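Local coordinates for uncharacterized protein (Trypanosoma brucei, PDB 2Q0X) that is of unknown function but adopts an alpha/beta-hydrolase fold and is probably a paraflagellar rod component, at residues R9-V13 / L52-T58; G45-E49 / P186-R191; P84-D90 / A190-G196; V94-G99 / L125-H131; S116-Q120 / G195-L200. All coordinates share one frame. Residues are numbered along the deposited sequence.

Contact 1: R9-V13 / L52-T58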
# COMPACT_ATOMS: atom_id res chain seq x y z
N ARG A 9 -16.35 -12.13 -8.69
CA ARG A 9 -15.15 -11.31 -8.79
C ARG A 9 -14.02 -12.00 -9.56
O ARG A 9 -14.07 -13.21 -9.79
CB ARG A 9 -14.72 -10.83 -7.39
CG ARG A 9 -14.38 -11.92 -6.38
CD ARG A 9 -13.81 -11.31 -5.07
NE ARG A 9 -12.62 -10.46 -5.30
CZ ARG A 9 -12.64 -9.15 -5.52
NH1 ARG A 9 -13.78 -8.48 -5.56
NH2 ARG A 9 -11.50 -8.49 -5.72
N PRO A 10 -13.01 -11.22 -10.01
CA PRO A 10 -11.97 -11.72 -10.90
C PRO A 10 -11.04 -12.80 -10.35
O PRO A 10 -10.63 -12.76 -9.19
CB PRO A 10 -11.13 -10.47 -11.20
CG PRO A 10 -11.94 -9.33 -10.80
CD PRO A 10 -12.81 -9.79 -9.70
N GLU A 11 -10.68 -13.74 -11.22
CA GLU A 11 -9.58 -14.65 -10.95
C GLU A 11 -8.28 -13.87 -10.79
O GLU A 11 -8.16 -12.75 -11.28
CB GLU A 11 -9.43 -15.65 -12.10
CG GLU A 11 -10.56 -16.70 -12.19
CD GLU A 11 -10.60 -17.63 -11.00
OE1 GLU A 11 -11.69 -18.17 -10.70
OE2 GLU A 11 -9.55 -17.86 -10.36
N PRO A 12 -7.29 -14.46 -10.09
CA PRO A 12 -5.98 -13.81 -10.02
C PRO A 12 -5.41 -13.58 -11.41
O PRO A 12 -5.58 -14.44 -12.29
CB PRO A 12 -5.14 -14.82 -9.23
CG PRO A 12 -6.10 -15.56 -8.45
CD PRO A 12 -7.30 -15.71 -9.33
N VAL A 13 -4.76 -12.44 -11.62
CA VAL A 13 -4.18 -12.11 -12.92
C VAL A 13 -2.67 -12.19 -12.87
O VAL A 13 -2.03 -11.84 -11.87
CB VAL A 13 -4.58 -10.69 -13.45
CG1 VAL A 13 -6.06 -10.65 -13.77
CG2 VAL A 13 -4.19 -9.59 -12.45
N LEU A 52 -5.15 -2.98 -8.42
CA LEU A 52 -6.42 -3.58 -8.87
C LEU A 52 -7.63 -3.04 -8.10
O LEU A 52 -8.56 -3.78 -7.77
CB LEU A 52 -6.38 -5.13 -8.79
CG LEU A 52 -5.51 -5.91 -9.79
CD1 LEU A 52 -5.54 -7.42 -9.40
CD2 LEU A 52 -5.96 -5.69 -11.22
N SER A 53 -7.62 -1.73 -7.84
CA SER A 53 -8.71 -1.06 -7.11
C SER A 53 -10.07 -1.33 -7.74
O SER A 53 -11.07 -1.48 -7.04
CB SER A 53 -8.48 0.45 -7.08
OG SER A 53 -9.38 1.07 -6.17
N PHE A 54 -10.09 -1.35 -9.07
CA PHE A 54 -11.29 -1.69 -9.81
C PHE A 54 -11.15 -3.08 -10.38
O PHE A 54 -10.18 -3.38 -11.07
CB PHE A 54 -11.53 -0.68 -10.94
CG PHE A 54 -11.84 0.68 -10.43
CD1 PHE A 54 -13.15 1.11 -10.31
CD2 PHE A 54 -10.82 1.52 -10.00
CE1 PHE A 54 -13.45 2.36 -9.80
CE2 PHE A 54 -11.09 2.77 -9.50
CZ PHE A 54 -12.42 3.19 -9.40
N ASP A 55 -12.13 -3.92 -10.07
CA ASP A 55 -12.20 -5.27 -10.59
C ASP A 55 -12.11 -5.24 -12.11
O ASP A 55 -11.38 -6.05 -12.69
CB ASP A 55 -13.49 -6.00 -10.11
CG ASP A 55 -13.45 -6.41 -8.63
OD1 ASP A 55 -12.41 -6.20 -7.97
OD2 ASP A 55 -14.45 -6.96 -8.12
N TYR A 56 -12.77 -4.28 -12.76
CA TYR A 56 -12.75 -4.20 -14.23
C TYR A 56 -11.38 -3.99 -14.88
O TYR A 56 -11.23 -4.24 -16.06
CB TYR A 56 -13.79 -3.19 -14.78
CG TYR A 56 -13.34 -1.75 -14.83
CD1 TYR A 56 -12.47 -1.29 -15.82
CD2 TYR A 56 -13.81 -0.83 -13.91
CE1 TYR A 56 -12.07 -0.00 -15.88
CE2 TYR A 56 -13.41 0.47 -13.96
CZ TYR A 56 -12.54 0.89 -14.95
OH TYR A 56 -12.12 2.21 -15.01
N PHE A 57 -10.38 -3.52 -14.13
CA PHE A 57 -9.00 -3.47 -14.59
C PHE A 57 -8.46 -4.78 -15.17
O PHE A 57 -7.60 -4.76 -16.05
CB PHE A 57 -8.07 -3.07 -13.43
CG PHE A 57 -8.11 -1.62 -13.07
CD1 PHE A 57 -9.01 -0.73 -13.65
CD2 PHE A 57 -7.23 -1.14 -12.11
CE1 PHE A 57 -9.01 0.62 -13.30
CE2 PHE A 57 -7.23 0.21 -11.75
CZ PHE A 57 -8.11 1.08 -12.35
N THR A 58 -8.94 -5.92 -14.65
CA THR A 58 -8.57 -7.22 -15.21
C THR A 58 -9.12 -7.37 -16.63
O THR A 58 -8.42 -7.83 -17.53
CB THR A 58 -9.00 -8.42 -14.30
OG1 THR A 58 -10.42 -8.43 -14.10
CG2 THR A 58 -8.34 -8.30 -12.93
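In this alpha/beta-hydrolase fold, the N-terminal arm leading into strand 13-21, the outermost strand of its own chain, lies across the entrance to helix 57-64, at the interface with the second subunit. Arg-9 reaches out to Asp-55: Arg-9 NH1 makes a salt bridge with Asp-55 OD2 at 3.1 Å, and Arg-9 NH2 gives a weak hydrogen bond to Asp-55 OD1 at 3.3 Å. That carboxylate is shared, because Asp-55 OD1 has a stronger partner in Lys-27 of the second subunit. Pro-10 follows with its ring turned toward the helix entrance, CD lying 3.6 Å from Asp-55 CG and CB 3.6 Å from Thr-58 OG1. Thr-58 OG1 itself donates to Asp-55 O at 2.9 Å, just after the type I turn Phe-54 to Phe-57. From Pro-10 to Pro-12 the backbone is extended in polyproline-II fashion, so Glu-11 and Pro-12 point away and the next contact comes at Val-13. There the arm becomes strand and pairs antiparallel with a strand of the second subunit, continuing the sheet across the interface. Val-13 packs CG2 on Leu-52 CD1 at 4.0 Å, while Val-13 CG1 comes within 3.4 Å of Thr-58 CG2.

Contact 2: G45-E49 / P186-R191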
# COMPACT_ATOMS: atom_id res chain seq x y z
N GLY A 45 -3.90 6.19 -8.54
CA GLY A 45 -5.18 6.43 -7.91
C GLY A 45 -5.10 7.25 -6.66
O GLY A 45 -4.08 7.90 -6.37
N GLY A 46 -6.21 7.22 -5.94
CA GLY A 46 -6.31 7.83 -4.66
C GLY A 46 -5.43 7.12 -3.63
O GLY A 46 -4.93 6.01 -3.86
N GLN A 47 -5.29 7.77 -2.49
CA GLN A 47 -4.42 7.27 -1.43
C GLN A 47 -4.95 5.98 -0.81
O GLN A 47 -4.16 5.17 -0.34
CB GLN A 47 -4.22 8.33 -0.36
CG GLN A 47 -3.30 9.46 -0.79
CD GLN A 47 -3.25 10.59 0.23
OE1 GLN A 47 -4.17 11.41 0.32
NE2 GLN A 47 -2.16 10.66 0.99
N THR A 48 -6.27 5.78 -0.83
CA THR A 48 -6.91 4.59 -0.31
C THR A 48 -7.26 3.59 -1.39
O THR A 48 -7.97 2.62 -1.13
CB THR A 48 -8.21 4.95 0.47
OG1 THR A 48 -9.17 5.52 -0.42
CG2 THR A 48 -7.90 5.93 1.59
N GLU A 49 -6.78 3.81 -2.61
CA GLU A 49 -6.96 2.87 -3.69
C GLU A 49 -5.73 1.96 -3.80
O GLU A 49 -4.59 2.44 -3.83
CB GLU A 49 -7.23 3.59 -5.02
CG GLU A 49 -8.61 4.24 -5.06
CD GLU A 49 -8.95 4.89 -6.41
OE1 GLU A 49 -8.13 5.66 -6.94
OE2 GLU A 49 -10.06 4.65 -6.93
N PRO A 186 -11.23 10.30 1.16
CA PRO A 186 -10.08 10.22 2.08
C PRO A 186 -8.78 10.81 1.54
O PRO A 186 -8.36 10.50 0.42
CB PRO A 186 -9.94 8.72 2.34
CG PRO A 186 -11.25 8.14 2.00
CD PRO A 186 -11.79 8.97 0.88
N ILE A 187 -8.17 11.68 2.33
CA ILE A 187 -7.02 12.47 1.89
C ILE A 187 -6.24 12.99 3.10
O ILE A 187 -6.84 13.34 4.13
CB ILE A 187 -7.48 13.65 0.99
CG1 ILE A 187 -6.28 14.38 0.37
CG2 ILE A 187 -8.37 14.63 1.77
CD1 ILE A 187 -6.62 15.19 -0.88
N THR A 188 -4.91 13.02 2.99
CA THR A 188 -4.09 13.54 4.07
C THR A 188 -3.99 15.05 3.96
O THR A 188 -4.05 15.60 2.86
CB THR A 188 -2.67 12.90 4.10
OG1 THR A 188 -1.97 13.16 2.88
CG2 THR A 188 -2.74 11.42 4.34
N PRO A 189 -3.90 15.75 5.11
CA PRO A 189 -3.64 17.20 5.04
C PRO A 189 -2.43 17.56 4.17
O PRO A 189 -2.49 18.54 3.42
CB PRO A 189 -3.42 17.59 6.51
CG PRO A 189 -4.17 16.55 7.30
CD PRO A 189 -4.07 15.28 6.49
N ALA A 190 -1.37 16.76 4.25
CA ALA A 190 -0.16 17.01 3.46
C ALA A 190 -0.44 16.99 1.97
O ALA A 190 0.20 17.72 1.23
CB ALA A 190 0.92 16.00 3.81
N ARG A 191 -1.36 16.16 1.51
CA ARG A 191 -1.73 16.15 0.09
C ARG A 191 -2.52 17.41 -0.31
O ARG A 191 -2.35 17.93 -1.40
CB ARG A 191 -2.47 14.86 -0.29
CG ARG A 191 -1.52 13.68 -0.53
CD ARG A 191 -0.75 13.82 -1.86
NE ARG A 191 -1.63 13.89 -3.03
CZ ARG A 191 -2.16 12.84 -3.65
NH1 ARG A 191 -1.91 11.59 -3.25
NH2 ARG A 191 -2.97 13.02 -4.69
O HOH W 1 -3.73 10.12 -4.67
O HOH W 2 -6.36 10.83 -1.27
O HOH W 3 -8.45 7.95 -1.25
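Gln-47 dominates this contact, with 110 Å² covered. It sits in the loop after strand 40-44, where alpha/beta hydrolases commonly build part of the oxyanion hole, and joins it to the cap-like insertion between strands 135-143 and 227-232. Its amide grips Thr-188 at both ends: Thr-188 N donates to Gln-47 OE1 at 3.2 Å, and Gln-47 NE2 donates to Thr-188 OG1 at 3.1 Å. NE2 also bonds Ser-77 O, while Thr-188 OG1 serves as N-cap of helix 189-193 through a weak bond from Arg-191 N. Pro-186 CB lies 3.5 Å from Thr-48 CG2. Waters bridge the two segments here: water 2 donates to Gln-47 OE1 and Pro-186 O, and water 3 links Pro-186 O with the Thr-48 hydroxyl. The loop keeps its shape through a type I turn, Gly-46 to Glu-49, and Gly-46 N bonds Glu-49 OE1. Arg-191 NH2 bonds Gln-120 OE1, and water 1 donates to Gly-45 O at 2.8 Å and accepts from Arg-191 NH1 at 2.7 Å.

Contact 3: P84-D90 / A190-G196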
# COMPACT_ATOMS: atom_id res chain seq x y z
N PRO A 84 4.97 12.90 5.83
CA PRO A 84 4.01 12.60 4.77
C PRO A 84 4.19 13.46 3.52
O PRO A 84 4.46 14.65 3.61
CB PRO A 84 2.67 12.88 5.43
CG PRO A 84 2.98 13.98 6.41
CD PRO A 84 4.38 13.76 6.87
N GLN A 85 3.99 12.85 2.36
CA GLN A 85 4.37 13.42 1.07
C GLN A 85 3.26 14.27 0.42
O GLN A 85 2.13 13.80 0.30
CB GLN A 85 4.74 12.27 0.12
CG GLN A 85 5.57 12.68 -1.06
CD GLN A 85 6.33 11.53 -1.69
OE1 GLN A 85 7.57 11.48 -1.62
NE2 GLN A 85 5.61 10.60 -2.31
N ASP A 86 3.59 15.49 0.01
CA ASP A 86 2.67 16.33 -0.79
C ASP A 86 2.58 15.86 -2.26
O ASP A 86 3.22 14.86 -2.65
CB ASP A 86 3.03 17.83 -0.69
CG ASP A 86 4.24 18.23 -1.54
OD1 ASP A 86 4.82 17.38 -2.26
OD2 ASP A 86 4.60 19.43 -1.50
N HIS A 87 1.77 16.56 -3.06
CA HIS A 87 1.42 16.07 -4.38
C HIS A 87 2.54 16.24 -5.40
O HIS A 87 2.65 15.45 -6.34
CB HIS A 87 0.08 16.65 -4.88
CG HIS A 87 0.19 17.96 -5.59
ND1 HIS A 87 0.38 19.15 -4.93
CD2 HIS A 87 0.10 18.27 -6.90
CE1 HIS A 87 0.44 20.14 -5.81
NE2 HIS A 87 0.27 19.63 -7.01
N ALA A 88 3.38 17.26 -5.22
CA ALA A 88 4.51 17.48 -6.12
C ALA A 88 5.53 16.33 -6.03
O ALA A 88 6.12 15.94 -7.03
CB ALA A 88 5.19 18.84 -5.84
N HIS A 89 5.73 15.81 -4.82
CA HIS A 89 6.68 14.72 -4.61
C HIS A 89 6.15 13.38 -5.08
O HIS A 89 6.89 12.62 -5.67
CB HIS A 89 7.13 14.68 -3.15
CG HIS A 89 8.00 15.84 -2.76
ND1 HIS A 89 7.52 17.12 -2.66
CD2 HIS A 89 9.31 15.90 -2.43
CE1 HIS A 89 8.50 17.93 -2.30
NE2 HIS A 89 9.60 17.22 -2.16
N ASP A 90 4.87 13.09 -4.82
CA ASP A 90 4.20 11.93 -5.41
C ASP A 90 4.34 11.94 -6.94
O ASP A 90 4.69 10.92 -7.53
CB ASP A 90 2.69 11.94 -5.07
CG ASP A 90 2.33 11.16 -3.80
OD1 ASP A 90 3.16 10.42 -3.22
OD2 ASP A 90 1.16 11.29 -3.38
N ALA A 190 -1.37 16.76 4.25
CA ALA A 190 -0.16 17.01 3.46
C ALA A 190 -0.44 16.99 1.97
O ALA A 190 0.20 17.72 1.23
CB ALA A 190 0.92 16.00 3.81
N ARG A 191 -1.36 16.16 1.51
CA ARG A 191 -1.73 16.15 0.09
C ARG A 191 -2.52 17.41 -0.31
O ARG A 191 -2.35 17.93 -1.40
CB ARG A 191 -2.47 14.86 -0.29
CG ARG A 191 -1.52 13.68 -0.53
CD ARG A 191 -0.75 13.82 -1.86
NE ARG A 191 -1.63 13.89 -3.03
CZ ARG A 191 -2.16 12.84 -3.65
NH1 ARG A 191 -1.91 11.59 -3.25
NH2 ARG A 191 -2.97 13.02 -4.69
N LEU A 192 -3.35 17.92 0.60
CA LEU A 192 -4.10 19.14 0.33
C LEU A 192 -3.21 20.39 0.41
O LEU A 192 -3.43 21.37 -0.35
CB LEU A 192 -5.30 19.26 1.29
CG LEU A 192 -6.56 18.42 1.00
CD1 LEU A 192 -7.46 18.36 2.22
CD2 LEU A 192 -7.33 18.99 -0.22
N ALA A 193 -2.20 20.36 1.28
CA ALA A 193 -1.39 21.55 1.60
C ALA A 193 -0.48 22.06 0.47
O ALA A 193 -0.20 23.26 0.39
CB ALA A 193 -0.56 21.30 2.87
N GLY A 194 -0.03 21.18 -0.40
CA GLY A 194 0.83 21.58 -1.51
C GLY A 194 0.11 22.25 -2.66
O GLY A 194 0.75 22.70 -3.61
N GLY A 195 -1.22 22.34 -2.58
CA GLY A 195 -1.99 23.03 -3.61
C GLY A 195 -2.43 22.08 -4.71
O GLY A 195 -2.86 20.95 -4.43
N GLY A 196 -2.35 22.54 -5.95
CA GLY A 196 -2.80 21.79 -7.10
C GLY A 196 -4.30 21.58 -7.08
O GLY A 196 -5.02 22.35 -6.45
O HOH W 4 -0.04 18.72 -2.11
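His-87 lays its imidazole against the glycine-rich exit of helix 189-193, with CE1 3.4 Å from Gly-194 O at the ring edge and 3.6 Å from Gly-195 C. The contact joins the start of helix 87-104, a core helix of the alpha/beta-hydrolase fold, to the cap-like insertion. Glycine suits this exit: a beta carbon on Gly-196 would fall 2.5 Å from His-87 NE2, and Gly-195 turns the chain with positive phi. His-87 NE2 makes a weak hydrogen bond to Glu-124 OE1. The Arg-191 side chain runs along segment 84-90, its CD 3.6 Å from Gln-85 O, and Arg-191 NH1 forms a salt bridge with Asp-90 OD2 at 3.1 Å. Ser-77 OG bonds both of these charged groups, and Gln-120 OE1 receives Arg-191 NH2. Ala-190 CB packs 3.9 Å from Pro-84 CG, and Asp-86 CA makes a CH...O contact of 3.5 Å with Ala-190 O. Asp-86 is the N-cap of helix 87-104, its OD1 accepting from His-89 N and ND1. Water 4 bridges the two segments: it accepts from His-87 N at 3.0 Å and donates to Arg-191 O at 2.5 Å.

Contact 4: V94-G99 / L125-H131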
# COMPACT_ATOMS: atom_id res chain seq x y z
N VAL A 94 6.15 9.34 -9.51
CA VAL A 94 5.50 8.82 -10.72
C VAL A 94 6.30 9.12 -12.01
O VAL A 94 6.40 8.25 -12.89
CB VAL A 94 4.03 9.28 -10.83
CG1 VAL A 94 3.39 8.74 -12.12
CG2 VAL A 94 3.22 8.78 -9.57
N ASP A 95 6.89 10.32 -12.09
CA ASP A 95 7.72 10.69 -13.25
C ASP A 95 8.97 9.83 -13.38
O ASP A 95 9.37 9.46 -14.48
CB ASP A 95 8.10 12.16 -13.20
CG ASP A 95 8.33 12.74 -14.58
OD1 ASP A 95 7.57 12.38 -15.51
OD2 ASP A 95 9.29 13.54 -14.73
N ASP A 96 9.58 9.52 -12.24
CA ASP A 96 10.68 8.56 -12.17
C ASP A 96 10.27 7.17 -12.69
O ASP A 96 11.05 6.49 -13.35
CB ASP A 96 11.20 8.43 -10.72
CG ASP A 96 11.77 9.75 -10.15
OD1 ASP A 96 12.11 10.65 -10.96
OD2 ASP A 96 11.87 9.88 -8.90
N LEU A 97 9.05 6.73 -12.39
CA LEU A 97 8.56 5.46 -12.93
C LEU A 97 8.38 5.55 -14.45
O LEU A 97 8.78 4.65 -15.19
CB LEU A 97 7.26 5.03 -12.24
CG LEU A 97 6.59 3.78 -12.81
CD1 LEU A 97 7.62 2.60 -12.88
CD2 LEU A 97 5.28 3.41 -12.07
N ILE A 98 7.79 6.65 -14.92
CA ILE A 98 7.65 6.87 -16.36
C ILE A 98 9.01 6.75 -17.06
O ILE A 98 9.13 6.04 -18.06
CB ILE A 98 6.98 8.22 -16.68
CG1 ILE A 98 5.53 8.21 -16.19
CG2 ILE A 98 7.02 8.51 -18.20
CD1 ILE A 98 4.82 9.59 -16.29
N GLY A 99 10.03 7.42 -16.53
CA GLY A 99 11.38 7.27 -17.01
C GLY A 99 11.90 5.83 -17.07
O GLY A 99 12.52 5.42 -18.07
N LEU A 125 2.27 16.45 -12.88
CA LEU A 125 3.13 15.74 -13.82
C LEU A 125 3.20 16.44 -15.16
O LEU A 125 4.27 16.74 -15.63
CB LEU A 125 2.66 14.29 -14.06
CG LEU A 125 3.36 13.17 -13.28
CD1 LEU A 125 2.73 11.80 -13.58
CD2 LEU A 125 4.81 13.16 -13.62
N LEU A 126 2.03 16.66 -15.76
CA LEU A 126 1.92 17.22 -17.11
C LEU A 126 2.55 18.61 -17.28
O LEU A 126 2.99 18.95 -18.37
CB LEU A 126 0.46 17.25 -17.56
CG LEU A 126 -0.00 15.97 -18.27
CD1 LEU A 126 0.36 14.74 -17.52
CD2 LEU A 126 -1.48 15.99 -18.46
N GLU A 127 2.63 19.40 -16.21
CA GLU A 127 3.30 20.68 -16.27
C GLU A 127 4.81 20.58 -16.02
O GLU A 127 5.55 21.40 -16.53
CB GLU A 127 2.64 21.71 -15.35
CG GLU A 127 2.79 21.52 -13.84
CD GLU A 127 2.33 22.75 -13.03
OE1 GLU A 127 2.96 23.06 -11.96
OE2 GLU A 127 1.35 23.41 -13.46
N ASN A 128 5.27 19.56 -15.29
CA ASN A 128 6.68 19.46 -14.89
C ASN A 128 7.44 18.19 -15.33
O ASN A 128 8.62 18.05 -14.99
CB ASN A 128 6.79 19.57 -13.35
CG ASN A 128 6.44 20.96 -12.83
OD1 ASN A 128 6.96 21.97 -13.31
ND2 ASN A 128 5.53 21.02 -11.86
N SER A 129 6.80 17.28 -16.06
CA SER A 129 7.47 16.02 -16.41
C SER A 129 8.76 16.22 -17.21
O SER A 129 8.85 17.10 -18.07
CB SER A 129 6.54 15.11 -17.21
OG SER A 129 7.16 13.87 -17.50
N ALA A 130 9.76 15.39 -16.93
CA ALA A 130 10.95 15.29 -17.79
C ALA A 130 10.66 14.46 -19.03
O ALA A 130 11.56 14.25 -19.84
CB ALA A 130 12.12 14.67 -17.02
N HIS A 131 9.41 13.97 -19.18
CA HIS A 131 9.04 12.97 -20.17
C HIS A 131 7.77 13.33 -20.93
O HIS A 131 7.12 12.44 -21.49
CB HIS A 131 8.87 11.61 -19.49
CG HIS A 131 10.05 11.20 -18.65
ND1 HIS A 131 9.99 11.14 -17.27
CD2 HIS A 131 11.31 10.87 -18.98
CE1 HIS A 131 11.17 10.77 -16.80
NE2 HIS A 131 11.99 10.61 -17.82
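Two helices of the alpha/beta-hydrolase sandwich, 87-104 and 119-128, meet here where the second ends and turns toward strand 135-143. Hydrogen bonds converge on Asp-95, whose carboxylate receives three donors from the turn: Ser-129 OG to Asp-95 OD1 at 2.5 Å, Ala-130 N to Asp-95 OD2 at 2.9 Å, and, weakly, His-131 ND1 to Asp-95 OD1 at 3.2 Å. One buried acid thus anchors the turn just past the helix end. The turn also braces itself, since Ser-129 OG accepts from His-131 N at 2.8 Å in an ST turn. Apolar packing lies on the inner side, facing the sheet: Leu-125 CD1 touches Val-94 CG1 at 3.5 Å and Ile-98 CD1 at 4.1 Å, and Leu-125 also rests on Leu-112 of strand 110-115, while Ile-98 reaches Ile-135. The third kind of interaction is a CH-pi contact. Gly-99 lacks a side chain, and Gly-99 CA lies 3.8 Å from the ring centroid of His-131, over one face, and 3.5 Å from His-131 NE2.

Contact 5: S116-Q120 / G195-L200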
# COMPACT_ATOMS: atom_id res chain seq x y z
N SER A 116 -9.76 9.21 -8.93
CA SER A 116 -9.85 9.83 -7.60
C SER A 116 -8.83 10.98 -7.41
O SER A 116 -8.63 11.79 -8.32
CB SER A 116 -9.71 8.74 -6.52
OG SER A 116 -10.00 9.27 -5.25
N THR A 117 -8.15 11.05 -6.26
CA THR A 117 -7.12 12.08 -6.04
C THR A 117 -5.79 11.86 -6.79
O THR A 117 -4.86 12.68 -6.68
CB THR A 117 -6.86 12.29 -4.53
OG1 THR A 117 -6.29 11.11 -3.96
CG2 THR A 117 -8.18 12.70 -3.78
N GLY A 118 -5.69 10.75 -7.55
CA GLY A 118 -4.57 10.51 -8.45
C GLY A 118 -4.48 11.55 -9.54
O GLY A 118 -3.39 11.86 -10.04
N THR A 119 -5.63 12.12 -9.90
CA THR A 119 -5.69 13.17 -10.86
C THR A 119 -4.88 14.41 -10.47
O THR A 119 -4.39 15.13 -11.35
CB THR A 119 -7.14 13.59 -11.23
OG1 THR A 119 -7.75 14.21 -10.12
CG2 THR A 119 -7.97 12.43 -11.67
N GLN A 120 -4.78 14.68 -9.17
CA GLN A 120 -3.92 15.76 -8.67
C GLN A 120 -2.48 15.61 -9.15
O GLN A 120 -1.79 16.61 -9.43
CB GLN A 120 -3.88 15.72 -7.15
CG GLN A 120 -3.20 16.95 -6.51
CD GLN A 120 -3.28 16.97 -5.02
OE1 GLN A 120 -3.34 15.93 -4.38
NE2 GLN A 120 -3.23 18.18 -4.44
N GLY A 195 -1.22 22.34 -2.58
CA GLY A 195 -1.99 23.03 -3.61
C GLY A 195 -2.43 22.08 -4.71
O GLY A 195 -2.86 20.95 -4.43
N GLY A 196 -2.35 22.54 -5.95
CA GLY A 196 -2.80 21.79 -7.10
C GLY A 196 -4.30 21.58 -7.08
O GLY A 196 -5.02 22.35 -6.45
N PHE A 197 -4.76 20.51 -7.74
CA PHE A 197 -6.19 20.19 -7.81
C PHE A 197 -6.41 18.73 -7.41
O PHE A 197 -6.17 17.83 -8.23
CB PHE A 197 -6.73 20.41 -9.22
CG PHE A 197 -6.39 21.73 -9.77
CD1 PHE A 197 -7.19 22.82 -9.52
CD2 PHE A 197 -5.25 21.89 -10.55
CE1 PHE A 197 -6.87 24.06 -10.02
CE2 PHE A 197 -4.92 23.13 -11.05
CZ PHE A 197 -5.73 24.22 -10.79
N PRO A 198 -6.86 18.50 -6.16
CA PRO A 198 -7.02 17.14 -5.66
C PRO A 198 -7.80 16.23 -6.58
O PRO A 198 -7.34 15.16 -6.87
CB PRO A 198 -7.74 17.35 -4.33
CG PRO A 198 -7.26 18.67 -3.87
CD PRO A 198 -7.19 19.50 -5.12
N THR A 199 -8.95 16.69 -7.09
CA THR A 199 -9.82 15.87 -7.93
C THR A 199 -10.37 16.71 -9.08
O THR A 199 -10.09 17.90 -9.18
CB THR A 199 -11.02 15.33 -7.12
OG1 THR A 199 -11.81 16.44 -6.63
CG2 THR A 199 -10.52 14.46 -5.93
N LEU A 200 -11.13 16.07 -9.95
CA LEU A 200 -11.83 16.75 -11.03
C LEU A 200 -12.87 17.76 -10.56
O LEU A 200 -13.26 18.64 -11.33
CB LEU A 200 -12.46 15.73 -11.95
CG LEU A 200 -11.47 14.92 -12.78
CD1 LEU A 200 -12.21 14.15 -13.82
CD2 LEU A 200 -10.43 15.79 -13.42
O HOH W 5 -7.55 16.94 -10.30
O HOH W 6 -2.71 19.14 -9.25
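Two waters carry the firmest polar links. Water 5 donates to Phe-197 O at 2.6 Å and lies 2.7 Å from Thr-119 OG1; water 6 donates to Gln-120 O at 2.7 Å and accepts from Phe-197 N at 2.9 Å. The direct bonds are weak: Gln-120 NE2 to Gly-195 O at 2.8 Å, and Gln-120 N to Pro-198 O at 3.5 Å. Gln-120 OE1 instead receives Arg-191 NH2. CH...O contacts bring the backbones close, Thr-117 CA to Pro-198 O at 3.2 Å and Gln-120 CA to Phe-197 O at 3.1 Å. Farther out, the Thr-117 and Thr-199 CG2 methyls meet at 3.6 Å. Ser-116, with phi/psi of 57/-136, sits at the sharp strand-to-helix turn where alpha/beta hydrolases place the nucleophile elbow, consistent with that role though not proof of it. Segment 195-200 then runs on from N-cap Thr-199, bound to Glu-202, into helix 200-209; Leu-200 packs on strands 135-143 and 227-232, Thr-119 on the former, and Phe-197 on helix 213-218.

Contacts 2, 3 and 5 cluster, their centres about 9 to 10 Å apart, and Arg-191 joins them: it belongs to contacts 2 and 3, and Arg-191 NH2 lies 2.9 Å from Gln-120 OE1 of contact 5, a probable hydrogen bond. Together they join the cap-like insertion to the loops after strands 40-44 and 110-115, where relatives of this fold place their active site; there Glu-49 OE1 comes 3.5 Å from Ser-116 CB. Contact 4 shares helix 87-104 with contact 3 and helix 119-128 with contact 5, its centre about 16 Å from each. Contact 1 stands apart, centre about 22 Å from contact 2, though Phe-54 CE2 reaches Glu-49 OE2 at 3.3 Å; a glycerol bound at Asp-55 and Tyr-56 probably comes from crystallisation.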